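PDB 6MLX: leucine-rich repeat protein TpLRR from Treponema pallidum, which is of unknown function but folds as a secreted, periplasmic leucine-rich repeat solenoid of the BspA type, an architecture that often serves protein binding. Local coordinates for residues A[149-154]-A[169-174]; A[20-25]-A[38-43]; A[74-79]-A[97-102]; A[131-136]-A[155-160]. All coordinates share one frame; numbering follows the deposited sequence.

The four contacts sample one elongated solenoid from its N-terminal part toward its C-terminal end; contacts 1, 3 and 4 join neighbouring turns, at matching or nearly matching positions. Contact 2, where the N-terminal strands pack against a hairpin, has its centre about 37 Å from that of contact 1 across the middle of the chain. Contact 3 lies between, its centre about 22 Å from those of contacts 2 and 4. Contacts 1 and 4 touch: residues 149-154 lead along strand 153-155 into residues 155-160, and Ser-153 O lies 3.0 Å from Val-131 N, a probable hydrogen bond. With the function unknown, no site can be assigned to these contacts.

Contact 1. Residues A[149-154]-A[169-174]; sequences AELASV and EGCRNL
Ala-149 opens the contact by offering its carbonyl oxygen to the next coil of the leucine-rich repeat. Asn-173 ND2 donates to Ala-149 O at 2.8 Å, lying in the carbonyl plane with an N-H...O angle of 152°. The methyl of the same alanine sits 3.4 Å above one face of the Arg-172 guanidinium, offset toward its rim. Glu-150 folds back at chi2 (-67°) and runs alongside Asn-173 without bonding to it. At Leu-151 the chain turns inward: CG is anti to the backbone N (chi1 -179°), and CD2 packs on Cys-171 SG at 3.9 Å. The CA-H of Ala-152 points at Asn-173 O, with CA and O 3.4 Å apart, and Ala-152 O lies 3.6 Å from Leu-174 CD1. Ser-153 turns its hydroxyl elsewhere, to Glu-176. Val-154 closes the row, its CG2 resting 4.2 Å from Leu-174 CD1, a leucine that also leans on Phe-168. The chemistry thus divides by side: leucine, valine and cysteine seal the interior, while Asn-173, held through OD1 by Arg-196, ties the solvent-facing side with a directional bond; Glu-150 OE2, 4.9 Å from Arg-172 NH1, is too far for a salt bridge but may attract it weakly.

Contact 2. Residues A[20-25]-A[38-43]; sequences DGIIIT and SQIDGL
Ile-22 carries CG1 anti to its carbonyl carbon (chi1 -60°) and then kinks again at chi2 (-56°), which brings its ethyl arm up against two residues of the facing hairpin. Ile-40 and Leu-43 share that first rotamer but continue extended, and both cross Ile-22 at about a right angle. Ile-22 CG1 touches Ile-40 CB and, equally close, Leu-43 CB, each at 3.8 Å. Two residues along the strand, Ile-24 CD1 meets the tip of Ile-40, CD1, at 4.2 Å. At the other end Leu-43 lays its CD2 3.6 Å from Asp-20 O, covering the backbone that leads into strand 22-27. That strand runs parallel to 43-48 and antiparallel to 11-15 in the N-terminal part of the mixed sheet, and the hairpin 39-40/43-48 folds over Ile-22. A type I' turn from Ile-40 to Leu-43 shapes the hairpin with two backbone hydrogen bonds, Ile-40 N to Leu-43 O being 2.7 Å. Gln-39 OE1 accepts a further bond from Gly-42 N, at 2.8 Å. Tyr-13 and Leu-15 of strand 11-15 pack on the same aliphatic groups. Between the segments the grip is therefore apolar and shape-dependent, while directional bonding is spent inside the hairpin that presents Ile-40 and Leu-43.

Contact 3. Residues A[74-79]-A[97-102]; sequences HAFDGC and HAFHKC
Two successive turns of the BspA-type leucine-rich repeat solenoid meet here, with HAFDGC laid over HAFHKC so that like residues stack along the axis. The backbones are stitched by two hydrogen bonds: Phe-76 N donates to Ala-98 O at 2.7 Å, in the carbonyl plane, and Gly-78 N to His-100 O at 3.0 Å, nearly along the C=O axis. Both segments make a type II turn, Phe-76 to Cys-79 alongside Phe-99 to Cys-102, and the positive phi of Gly-78 (87°) suits its place in the first.

Phe-76 and Phe-99 share a rotamer, CG anti to the carbonyl carbon, and so point the same way. Their planes are near parallel but slid apart, with centroids 5.1 Å from each other, so the rings barely overlap and CD2 of Phe-76 reaches CE1 of Phe-99. Phe-53 and Phe-122 extend this column in either direction. The histidines repeat the pattern: the rings of His-74 and His-97 run near parallel and slid apart, and His-97 CB is held over one face of the His-74 ring, 3.4 Å from its centroid, in a CH-pi contact.

A bond within its own segment helps set the rotation of His-74. ND1 donates to the anti lone pair of Asp-77 OD2 at 2.7 Å, close to the ring plane, and the carboxylate would be expected to favour the protonated, charged imidazole. The carboxylate's other oxygen faces the neighbouring turn: Asp-77 OD1 stands at the edge of the His-100 ring, 3.1 Å from CD2, with carboxylate and ring planes 85° apart.

Contact 4. Residues A[131-136]-A[155-160]; sequences VVLPNS and RLPVGV
Arg-155 is gripped at both of its backbone polar atoms: its N donates to Val-131 O at 3.0 Å, and its O accepts from Leu-133 N at 2.9 Å. This is the parallel bridge of a leucine-rich repeat sheet, Val-132 and Arg-155 standing on the same face with side chains pointing the same way. The arginine, bent at chi3 (-57°), folds its guanidinium against the valine. Val-132 CG2 sits above the centre of one guanidinium face, whereas the closest touch is CG1 to NH1, at 3.4 Å.

Beyond the bridge both chains go on in nearly the same direction, through Leu-133 and Pro-134 on one and Leu-156 and Pro-157 on the other. Leu-133 CB rests on Pro-157 CD at 3.9 Å, and Pro-157 CB lies 3.5 Å from Pro-134 O. Pro-157 has no N-H to offer, and the next directional link comes from Asn-135. Its OD1 receives Val-158 N at 2.8 Å, the donor standing 44° out of the carbonyl plane rather than on a lone pair. A water extends this tie, donating to Asn-135 O and accepting from Gly-159 N at 2.9 Å, bridging the two segments at the type I turn from Pro-157 to Val-160.

Outside this shell, Phe-110 packs on Leu-133 and Pro-134, and Ser-136 OG binds the carbonyls of Arg-112 and Leu-114. On the other flank Leu-156 pairs through its backbone with Gly-178, while its carbonyl is also met by Asn-179. Strand 153-155 is the middle of a three-stranded parallel sheet, between 130-132 and 176-178.

Contact 1. Residues A[149-154]-A[169-174]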
loop_
_atom_site.group_PDB
_atom_site.type_symbol
_atom_site.label_atom_id
_atom_site.label_comp_id
_atom_site.label_asym_id
_atom_site.label_seq_id
_atom_site.Cartn_x
_atom_site.Cartn_y
_atom_site.Cartn_z
ATOM N N ALA A 149 9.157 -10.133 -2.232
ATOM C CA ALA A 149 9.715 -11.427 -2.616
ATOM C C ALA A 149 8.779 -12.589 -2.305
ATOM O O ALA A 149 8.964 -13.675 -2.864
ATOM C CB ALA A 149 11.067 -11.646 -1.934
ATOM N N GLU A 150 7.792 -12.401 -1.438
ATOM C CA GLU A 150 6.844 -13.462 -1.136
ATOM C C GLU A 150 5.491 -13.279 -1.819
ATOM O O GLU A 150 4.608 -14.140 -1.666
ATOM C CB GLU A 150 6.667 -13.588 0.379
ATOM C CG GLU A 150 7.919 -14.145 1.098
ATOM C CD GLU A 150 8.240 -15.596 0.771
ATOM O OE1 GLU A 150 7.370 -16.321 0.237
ATOM O OE2 GLU A 150 9.388 -16.019 1.034
ATOM N N LEU A 151 5.314 -12.188 -2.570
ATOM C CA LEU A 151 4.088 -11.901 -3.299
ATOM C C LEU A 151 3.784 -12.986 -4.323
ATOM O O LEU A 151 4.493 -13.104 -5.325
ATOM C CB LEU A 151 4.200 -10.547 -3.997
ATOM C CG LEU A 151 2.983 -10.076 -4.786
ATOM C CD1 LEU A 151 1.758 -10.106 -3.886
ATOM C CD2 LEU A 151 3.245 -8.685 -5.322
ATOM N N ALA A 152 2.728 -13.766 -4.090
ATOM C CA ALA A 152 2.370 -14.878 -4.958
ATOM C C ALA A 152 1.231 -14.553 -5.919
ATOM O O ALA A 152 1.198 -15.090 -7.028
ATOM C CB ALA A 152 1.986 -16.103 -4.117
ATOM N N SER A 153 0.310 -13.679 -5.526
ATOM C CA SER A 153 -0.935 -13.475 -6.254
ATOM C C SER A 153 -1.357 -12.017 -6.176
ATOM O O SER A 153 -1.456 -11.460 -5.080
ATOM C CB SER A 153 -2.052 -14.360 -5.678
ATOM O OG SER A 153 -3.269 -14.129 -6.360
ATOM N N VAL A 154 -1.635 -11.419 -7.330
ATOM C CA VAL A 154 -2.138 -10.053 -7.425
ATOM C C VAL A 154 -3.348 -10.052 -8.345
ATOM O O VAL A 154 -3.262 -10.523 -9.487
ATOM C CB VAL A 154 -1.079 -9.071 -7.970
ATOM C CG1 VAL A 154 -1.711 -7.696 -8.210
ATOM C CG2 VAL A 154 0.090 -8.957 -7.017
ATOM N N GLU A 169 8.866 -5.547 -10.085
ATOM C CA GLU A 169 10.291 -5.841 -10.113
ATOM C C GLU A 169 10.729 -6.562 -8.840
ATOM O O GLU A 169 10.446 -6.119 -7.723
ATOM C CB GLU A 169 11.084 -4.545 -10.300
ATOM C CG GLU A 169 12.579 -4.744 -10.356
ATOM C CD GLU A 169 13.325 -3.428 -10.463
ATOM O OE1 GLU A 169 13.001 -2.599 -11.346
ATOM O OE2 GLU A 169 14.202 -3.200 -9.610
ATOM N N GLY A 170 11.420 -7.684 -9.015
ATOM C CA GLY A 170 11.896 -8.447 -7.882
ATOM C C GLY A 170 10.861 -9.319 -7.206
ATOM O O GLY A 170 11.123 -9.813 -6.106
ATOM N N CYS A 171 9.687 -9.514 -7.818
ATOM C CA CYS A 171 8.648 -10.371 -7.243
ATOM C C CYS A 171 8.902 -11.789 -7.736
ATOM O O CYS A 171 8.230 -12.319 -8.618
ATOM C CB CYS A 171 7.258 -9.867 -7.615
ATOM S SG CYS A 171 6.845 -8.276 -6.839
ATOM N N ARG A 172 9.908 -12.411 -7.134
ATOM C CA ARG A 172 10.380 -13.695 -7.619
ATOM C C ARG A 172 9.430 -14.847 -7.316
ATOM O O ARG A 172 9.627 -15.932 -7.865
ATOM C CB ARG A 172 11.759 -13.993 -7.042
ATOM C CG ARG A 172 11.916 -13.706 -5.576
ATOM C CD ARG A 172 13.267 -14.236 -5.101
ATOM N NE ARG A 172 13.606 -13.784 -3.754
ATOM C CZ ARG A 172 13.234 -14.422 -2.653
ATOM N NH1 ARG A 172 12.503 -15.523 -2.741
ATOM N NH2 ARG A 172 13.587 -13.966 -1.462
ATOM N N ASN A 173 8.406 -14.650 -6.485
ATOM C CA ASN A 173 7.429 -15.703 -6.227
ATOM C C ASN A 173 6.073 -15.429 -6.870
ATOM O O ASN A 173 5.111 -16.163 -6.604
ATOM C CB ASN A 173 7.273 -15.917 -4.725
ATOM C CG ASN A 173 8.278 -16.904 -4.188
ATOM O OD1 ASN A 173 8.405 -18.016 -4.705
ATOM N ND2 ASN A 173 9.018 -16.500 -3.162
ATOM N N LEU A 174 5.978 -14.408 -7.718
ATOM C CA LEU A 174 4.709 -14.043 -8.328
ATOM C C LEU A 174 4.319 -15.078 -9.376
ATOM O O LEU A 174 5.072 -15.334 -10.318
ATOM C CB LEU A 174 4.815 -12.656 -8.954
ATOM C CG LEU A 174 3.547 -12.141 -9.631
ATOM C CD1 LEU A 174 2.384 -12.097 -8.628
ATOM C CD2 LEU A 174 3.792 -10.771 -10.234
#

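Contact 2. Residues A[20-25]-A[38-43]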
loop_
_atom_site.group_PDB
_atom_site.type_symbol
_atom_site.label_atom_id
_atom_site.label_comp_id
_atom_site.label_asym_id
_atom_site.label_seq_id
_atom_site.Cartn_x
_atom_site.Cartn_y
_atom_site.Cartn_z
ATOM N N ASP A 20 -11.599 21.612 9.868
ATOM C CA ASP A 20 -12.660 20.645 10.101
ATOM C C ASP A 20 -12.150 19.258 10.469
ATOM O O ASP A 20 -12.966 18.373 10.769
ATOM C CB ASP A 20 -13.537 20.549 8.847
ATOM C CG ASP A 20 -12.729 20.220 7.607
ATOM O OD1 ASP A 20 -11.880 21.052 7.225
ATOM O OD2 ASP A 20 -12.949 19.139 7.007
ATOM N N GLY A 21 -10.838 19.032 10.438
ATOM C CA GLY A 21 -10.299 17.705 10.678
ATOM C C GLY A 21 -8.880 17.744 11.201
ATOM O O GLY A 21 -8.159 18.737 11.049
ATOM N N ILE A 22 -8.482 16.629 11.807
ATOM C CA ILE A 22 -7.183 16.475 12.456
ATOM C C ILE A 22 -6.273 15.665 11.542
ATOM O O ILE A 22 -6.673 14.605 11.039
ATOM C CB ILE A 22 -7.335 15.791 13.831
ATOM C CG1 ILE A 22 -8.239 16.616 14.756
ATOM C CG2 ILE A 22 -5.978 15.560 14.490
ATOM C CD1 ILE A 22 -7.769 18.042 14.945
ATOM N N ILE A 23 -5.060 16.172 11.314
ATOM C CA ILE A 23 -3.989 15.470 10.616
ATOM C C ILE A 23 -3.005 14.963 11.662
ATOM O O ILE A 23 -2.449 15.758 12.427
ATOM C CB ILE A 23 -3.274 16.394 9.621
ATOM C CG1 ILE A 23 -4.256 16.914 8.562
ATOM C CG2 ILE A 23 -2.018 15.690 9.032
ATOM C CD1 ILE A 23 -3.721 18.054 7.698
ATOM N N ILE A 24 -2.779 13.652 11.704
ATOM C CA ILE A 24 -1.844 13.079 12.672
ATOM C C ILE A 24 -0.434 13.170 12.098
ATOM O O ILE A 24 -0.145 12.608 11.035
ATOM C CB ILE A 24 -2.208 11.629 13.014
ATOM C CG1 ILE A 24 -3.601 11.552 13.624
ATOM C CG2 ILE A 24 -1.191 11.034 13.985
ATOM C CD1 ILE A 24 -3.720 12.206 14.976
ATOM N N THR A 25 0.444 13.894 12.793
ATOM C CA THR A 25 1.789 14.141 12.299
ATOM C C THR A 25 2.839 13.260 12.958
ATOM O O THR A 25 3.899 13.044 12.361
ATOM C CB THR A 25 2.172 15.615 12.492
ATOM O OG1 THR A 25 2.136 15.937 13.889
ATOM C CG2 THR A 25 1.192 16.500 11.770
ATOM N N SER A 38 -10.840 8.094 16.101
ATOM C CA SER A 38 -11.628 8.633 15.004
ATOM C C SER A 38 -11.770 10.141 15.090
ATOM O O SER A 38 -12.113 10.775 14.087
ATOM C CB SER A 38 -13.003 7.978 14.994
ATOM O OG SER A 38 -13.563 8.060 16.291
ATOM N N GLN A 39 -11.527 10.722 16.264
ATOM C CA GLN A 39 -11.654 12.161 16.445
ATOM C C GLN A 39 -10.694 12.637 17.535
ATOM O O GLN A 39 -10.323 11.878 18.439
ATOM C CB GLN A 39 -13.108 12.554 16.793
ATOM C CG GLN A 39 -13.675 11.897 18.046
ATOM C CD GLN A 39 -13.279 12.629 19.327
ATOM O OE1 GLN A 39 -12.994 13.829 19.306
ATOM N NE2 GLN A 39 -13.249 11.901 20.448
ATOM N N ILE A 40 -10.282 13.899 17.434
ATOM C CA ILE A 40 -9.597 14.586 18.523
ATOM C C ILE A 40 -10.377 15.849 18.842
ATOM O O ILE A 40 -10.585 16.696 17.962
ATOM C CB ILE A 40 -8.135 14.926 18.195
ATOM C CG1 ILE A 40 -7.263 13.684 18.337
ATOM C CG2 ILE A 40 -7.610 16.008 19.146
ATOM C CD1 ILE A 40 -5.795 13.982 18.213
ATOM N N ASP A 41 -10.805 15.972 20.099
ATOM C CA ASP A 41 -11.552 17.128 20.590
ATOM C C ASP A 41 -12.644 17.541 19.609
ATOM O O ASP A 41 -12.751 18.694 19.192
ATOM C CB ASP A 41 -10.594 18.270 20.920
ATOM C CG ASP A 41 -9.767 17.952 22.144
ATOM O OD1 ASP A 41 -10.373 17.534 23.162
ATOM O OD2 ASP A 41 -8.521 18.048 22.087
ATOM N N GLY A 42 -13.461 16.557 19.236
ATOM C CA GLY A 42 -14.605 16.796 18.392
ATOM C C GLY A 42 -14.294 17.020 16.937
ATOM O O GLY A 42 -15.203 17.367 16.177
ATOM N N LEU A 43 -13.044 16.855 16.514
ATOM C CA LEU A 43 -12.830 16.901 15.073
ATOM C C LEU A 43 -12.406 15.530 14.558
ATOM O O LEU A 43 -11.678 14.808 15.252
ATOM C CB LEU A 43 -11.779 17.938 14.683
ATOM C CG LEU A 43 -12.334 19.355 14.747
ATOM C CD1 LEU A 43 -11.396 20.338 14.048
ATOM C CD2 LEU A 43 -13.754 19.402 14.157
#

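Contact 3. Residues A[74-79]-A[97-102]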
loop_
_atom_site.group_PDB
_atom_site.type_symbol
_atom_site.label_atom_id
_atom_site.label_comp_id
_atom_site.label_asym_id
_atom_site.label_seq_id
_atom_site.Cartn_x
_atom_site.Cartn_y
_atom_site.Cartn_z
ATOM N N HIS A 74 5.889 7.795 3.075
ATOM C CA HIS A 74 6.740 7.170 4.090
ATOM C C HIS A 74 6.044 7.085 5.451
ATOM O O HIS A 74 6.712 7.042 6.487
ATOM C CB HIS A 74 8.082 7.915 4.240
ATOM C CG HIS A 74 8.935 7.939 3.003
ATOM N ND1 HIS A 74 9.892 6.983 2.735
ATOM C CD2 HIS A 74 9.008 8.833 1.988
ATOM C CE1 HIS A 74 10.494 7.270 1.594
ATOM N NE2 HIS A 74 9.970 8.384 1.117
ATOM N N ALA A 75 4.700 7.063 5.474
ATOM C CA ALA A 75 3.987 7.109 6.756
ATOM C C ALA A 75 4.377 5.952 7.672
ATOM O O ALA A 75 4.548 6.137 8.882
ATOM C CB ALA A 75 2.479 7.106 6.538
ATOM N N PHE A 76 4.495 4.743 7.127
ATOM C CA PHE A 76 4.890 3.595 7.935
ATOM C C PHE A 76 6.201 2.992 7.456
ATOM O O PHE A 76 6.471 1.823 7.726
ATOM C CB PHE A 76 3.785 2.539 7.953
ATOM C CG PHE A 76 2.483 3.043 8.495
ATOM C CD1 PHE A 76 2.208 2.967 9.849
ATOM C CD2 PHE A 76 1.532 3.597 7.653
ATOM C CE1 PHE A 76 1.001 3.428 10.353
ATOM C CE2 PHE A 76 0.329 4.057 8.146
ATOM C CZ PHE A 76 0.063 3.974 9.498
ATOM N N ASP A 77 7.009 3.769 6.740
ATOM C CA ASP A 77 8.347 3.353 6.340
ATOM C C ASP A 77 9.129 2.872 7.559
ATOM O O ASP A 77 9.263 3.601 8.546
ATOM C CB ASP A 77 9.044 4.540 5.667
ATOM C CG ASP A 77 10.389 4.185 5.043
ATOM O OD1 ASP A 77 10.969 3.123 5.345
ATOM O OD2 ASP A 77 10.871 4.993 4.231
ATOM N N GLY A 78 9.583 1.618 7.519
ATOM C CA GLY A 78 10.405 1.078 8.586
ATOM C C GLY A 78 9.662 0.465 9.754
ATOM O O GLY A 78 10.296 0.136 10.764
ATOM N N CYS A 79 8.344 0.289 9.662
ATOM C CA CYS A 79 7.613 -0.393 10.731
ATOM C C CYS A 79 7.797 -1.901 10.570
ATOM O O CYS A 79 6.887 -2.642 10.195
ATOM C CB CYS A 79 6.147 0.006 10.727
ATOM S SG CYS A 79 5.913 1.713 11.230
ATOM N N HIS A 97 5.974 5.260 -0.866
ATOM C CA HIS A 97 6.786 4.605 0.160
ATOM C C HIS A 97 6.046 4.393 1.472
ATOM O O HIS A 97 6.683 4.100 2.486
ATOM C CB HIS A 97 8.090 5.385 0.436
ATOM C CG HIS A 97 9.027 5.439 -0.731
ATOM N ND1 HIS A 97 8.942 6.406 -1.705
ATOM C CD2 HIS A 97 10.065 4.639 -1.083
ATOM C CE1 HIS A 97 9.882 6.201 -2.610
ATOM N NE2 HIS A 97 10.579 5.136 -2.255
ATOM N N ALA A 98 4.717 4.527 1.490
ATOM C CA ALA A 98 4.001 4.556 2.763
ATOM C C ALA A 98 4.267 3.318 3.613
ATOM O O ALA A 98 4.274 3.410 4.844
ATOM C CB ALA A 98 2.502 4.709 2.537
ATOM N N PHE A 99 4.495 2.159 2.989
ATOM C CA PHE A 99 4.781 0.926 3.721
ATOM C C PHE A 99 6.119 0.338 3.304
ATOM O O PHE A 99 6.328 -0.877 3.366
ATOM C CB PHE A 99 3.659 -0.092 3.536
ATOM C CG PHE A 99 2.354 0.359 4.110
ATOM C CD1 PHE A 99 2.106 0.235 5.470
ATOM C CD2 PHE A 99 1.384 0.933 3.298
ATOM C CE1 PHE A 99 0.911 0.654 6.018
ATOM C CE2 PHE A 99 0.172 1.355 3.834
ATOM C CZ PHE A 99 -0.060 1.218 5.205
ATOM N N HIS A 100 7.034 1.201 2.879
ATOM C CA HIS A 100 8.370 0.760 2.510
ATOM C C HIS A 100 9.016 0.008 3.673
ATOM O O HIS A 100 8.953 0.444 4.827
ATOM C CB HIS A 100 9.196 1.985 2.079
ATOM C CG HIS A 100 10.645 1.698 1.836
ATOM N ND1 HIS A 100 11.100 1.025 0.722
ATOM C CD2 HIS A 100 11.743 2.000 2.568
ATOM C CE1 HIS A 100 12.416 0.918 0.783
ATOM N NE2 HIS A 100 12.830 1.508 1.891
ATOM N N LYS A 101 9.585 -1.164 3.366
ATOM C CA LYS A 101 10.294 -2.004 4.339
ATOM C C LYS A 101 9.408 -2.464 5.495
ATOM O O LYS A 101 9.897 -2.676 6.611
ATOM C CB LYS A 101 11.533 -1.303 4.909
ATOM C CG LYS A 101 12.702 -1.178 3.959
ATOM C CD LYS A 101 13.838 -0.417 4.639
ATOM C CE LYS A 101 15.118 -1.235 4.618
ATOM N NZ LYS A 101 15.634 -1.258 3.208
ATOM N N CYS A 102 8.100 -2.619 5.268
ATOM C CA CYS A 102 7.241 -3.238 6.278
ATOM C C CYS A 102 7.316 -4.749 6.053
ATOM O O CYS A 102 6.428 -5.383 5.463
ATOM C CB CYS A 102 5.818 -2.700 6.203
ATOM S SG CYS A 102 5.633 -1.026 6.847
#

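Contact 4. Residues A[131-136]-A[155-160]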
loop_
_atom_site.group_PDB
_atom_site.type_symbol
_atom_site.label_atom_id
_atom_site.label_comp_id
_atom_site.label_asym_id
_atom_site.label_seq_id
_atom_site.Cartn_x
_atom_site.Cartn_y
_atom_site.Cartn_z
ATOM N N VAL A 131 -2.445 -9.920 -2.737
ATOM C CA VAL A 131 -3.078 -8.603 -2.776
ATOM C C VAL A 131 -4.197 -8.616 -3.805
ATOM O O VAL A 131 -4.070 -9.182 -4.899
ATOM C CB VAL A 131 -2.097 -7.425 -3.030
ATOM C CG1 VAL A 131 -0.687 -7.880 -3.180
ATOM C CG2 VAL A 131 -2.536 -6.538 -4.208
ATOM N N VAL A 132 -5.309 -8.021 -3.409
ATOM C CA VAL A 132 -6.483 -7.863 -4.244
ATOM C C VAL A 132 -6.722 -6.374 -4.368
ATOM O O VAL A 132 -6.989 -5.703 -3.368
ATOM C CB VAL A 132 -7.706 -8.565 -3.642
ATOM C CG1 VAL A 132 -8.953 -8.227 -4.444
ATOM C CG2 VAL A 132 -7.455 -10.071 -3.581
ATOM N N LEU A 133 -6.612 -5.860 -5.578
ATOM C CA LEU A 133 -6.824 -4.442 -5.802
ATOM C C LEU A 133 -8.274 -4.231 -6.221
ATOM O O LEU A 133 -8.691 -4.775 -7.251
ATOM C CB LEU A 133 -5.866 -3.918 -6.861
ATOM C CG LEU A 133 -4.366 -4.071 -6.530
ATOM C CD1 LEU A 133 -3.473 -3.786 -7.731
ATOM C CD2 LEU A 133 -3.965 -3.180 -5.346
ATOM N N PRO A 134 -9.075 -3.493 -5.453
ATOM C CA PRO A 134 -10.468 -3.239 -5.849
ATOM C C PRO A 134 -10.562 -2.457 -7.153
ATOM O O PRO A 134 -9.613 -1.808 -7.597
ATOM C CB PRO A 134 -11.027 -2.416 -4.680
ATOM C CG PRO A 134 -10.063 -2.662 -3.545
ATOM C CD PRO A 134 -8.729 -2.825 -4.192
ATOM N N ASN A 135 -11.745 -2.514 -7.767
ATOM C CA ASN A 135 -11.940 -1.823 -9.037
ATOM C C ASN A 135 -11.896 -0.301 -8.883
ATOM O O ASN A 135 -11.677 0.398 -9.875
ATOM C CB ASN A 135 -13.253 -2.276 -9.684
ATOM C CG ASN A 135 -13.196 -3.729 -10.201
ATOM O OD1 ASN A 135 -12.120 -4.272 -10.456
ATOM N ND2 ASN A 135 -14.363 -4.349 -10.359
ATOM N N SER A 136 -12.063 0.221 -7.662
ATOM C CA SER A 136 -11.943 1.656 -7.411
ATOM C C SER A 136 -10.532 2.183 -7.655
ATOM O O SER A 136 -10.360 3.388 -7.874
ATOM C CB SER A 136 -12.346 1.965 -5.971
ATOM O OG SER A 136 -11.569 1.217 -5.033
ATOM N N ARG A 155 -4.467 -9.527 -7.861
ATOM C CA ARG A 155 -5.620 -9.267 -8.712
ATOM C C ARG A 155 -5.639 -7.778 -9.030
ATOM O O ARG A 155 -5.651 -6.943 -8.119
ATOM C CB ARG A 155 -6.931 -9.697 -8.056
ATOM C CG ARG A 155 -8.180 -9.482 -8.951
ATOM C CD ARG A 155 -9.485 -9.640 -8.144
ATOM N NE ARG A 155 -9.572 -10.949 -7.496
ATOM C CZ ARG A 155 -10.360 -11.234 -6.459
ATOM N NH1 ARG A 155 -11.149 -10.303 -5.929
ATOM N NH2 ARG A 155 -10.347 -12.454 -5.942
ATOM N N LEU A 156 -5.624 -7.457 -10.315
ATOM C CA LEU A 156 -5.613 -6.083 -10.776
ATOM C C LEU A 156 -7.025 -5.501 -10.789
ATOM O O LEU A 156 -8.012 -6.242 -10.858
ATOM C CB LEU A 156 -5.013 -6.016 -12.176
ATOM C CG LEU A 156 -3.547 -6.437 -12.311
ATOM C CD1 LEU A 156 -3.227 -6.658 -13.774
ATOM C CD2 LEU A 156 -2.643 -5.380 -11.721
ATOM N N PRO A 157 -7.149 -4.170 -10.733
ATOM C CA PRO A 157 -8.462 -3.550 -10.966
ATOM C C PRO A 157 -8.921 -3.857 -12.386
ATOM O O PRO A 157 -8.116 -3.942 -13.314
ATOM C CB PRO A 157 -8.193 -2.048 -10.779
ATOM C CG PRO A 157 -6.837 -1.941 -10.207
ATOM C CD PRO A 157 -6.087 -3.158 -10.640
ATOM N N VAL A 158 -10.232 -4.007 -12.557
ATOM C CA VAL A 158 -10.768 -4.425 -13.852
ATOM C C VAL A 158 -10.390 -3.438 -14.966
ATOM O O VAL A 158 -10.095 -3.845 -16.094
ATOM C CB VAL A 158 -12.296 -4.640 -13.749
ATOM C CG1 VAL A 158 -13.037 -3.339 -13.844
ATOM C CG2 VAL A 158 -12.770 -5.582 -14.818
ATOM N N GLY A 159 -10.363 -2.147 -14.681
ATOM C CA GLY A 159 -10.182 -1.228 -15.792
ATOM C C GLY A 159 -8.762 -0.759 -16.056
ATOM O O GLY A 159 -8.557 0.211 -16.800
ATOM N N VAL A 160 -7.775 -1.444 -15.468
ATOM C CA VAL A 160 -6.423 -0.890 -15.390
ATOM C C VAL A 160 -5.866 -0.641 -16.784
ATOM O O VAL A 160 -5.912 -1.508 -17.663
ATOM C CB VAL A 160 -5.504 -1.809 -14.566
ATOM C CG1 VAL A 160 -5.543 -3.229 -15.069
ATOM C CG2 VAL A 160 -4.088 -1.283 -14.589
HETATM O O HOH W 1 -11.277 -0.431 -12.525
#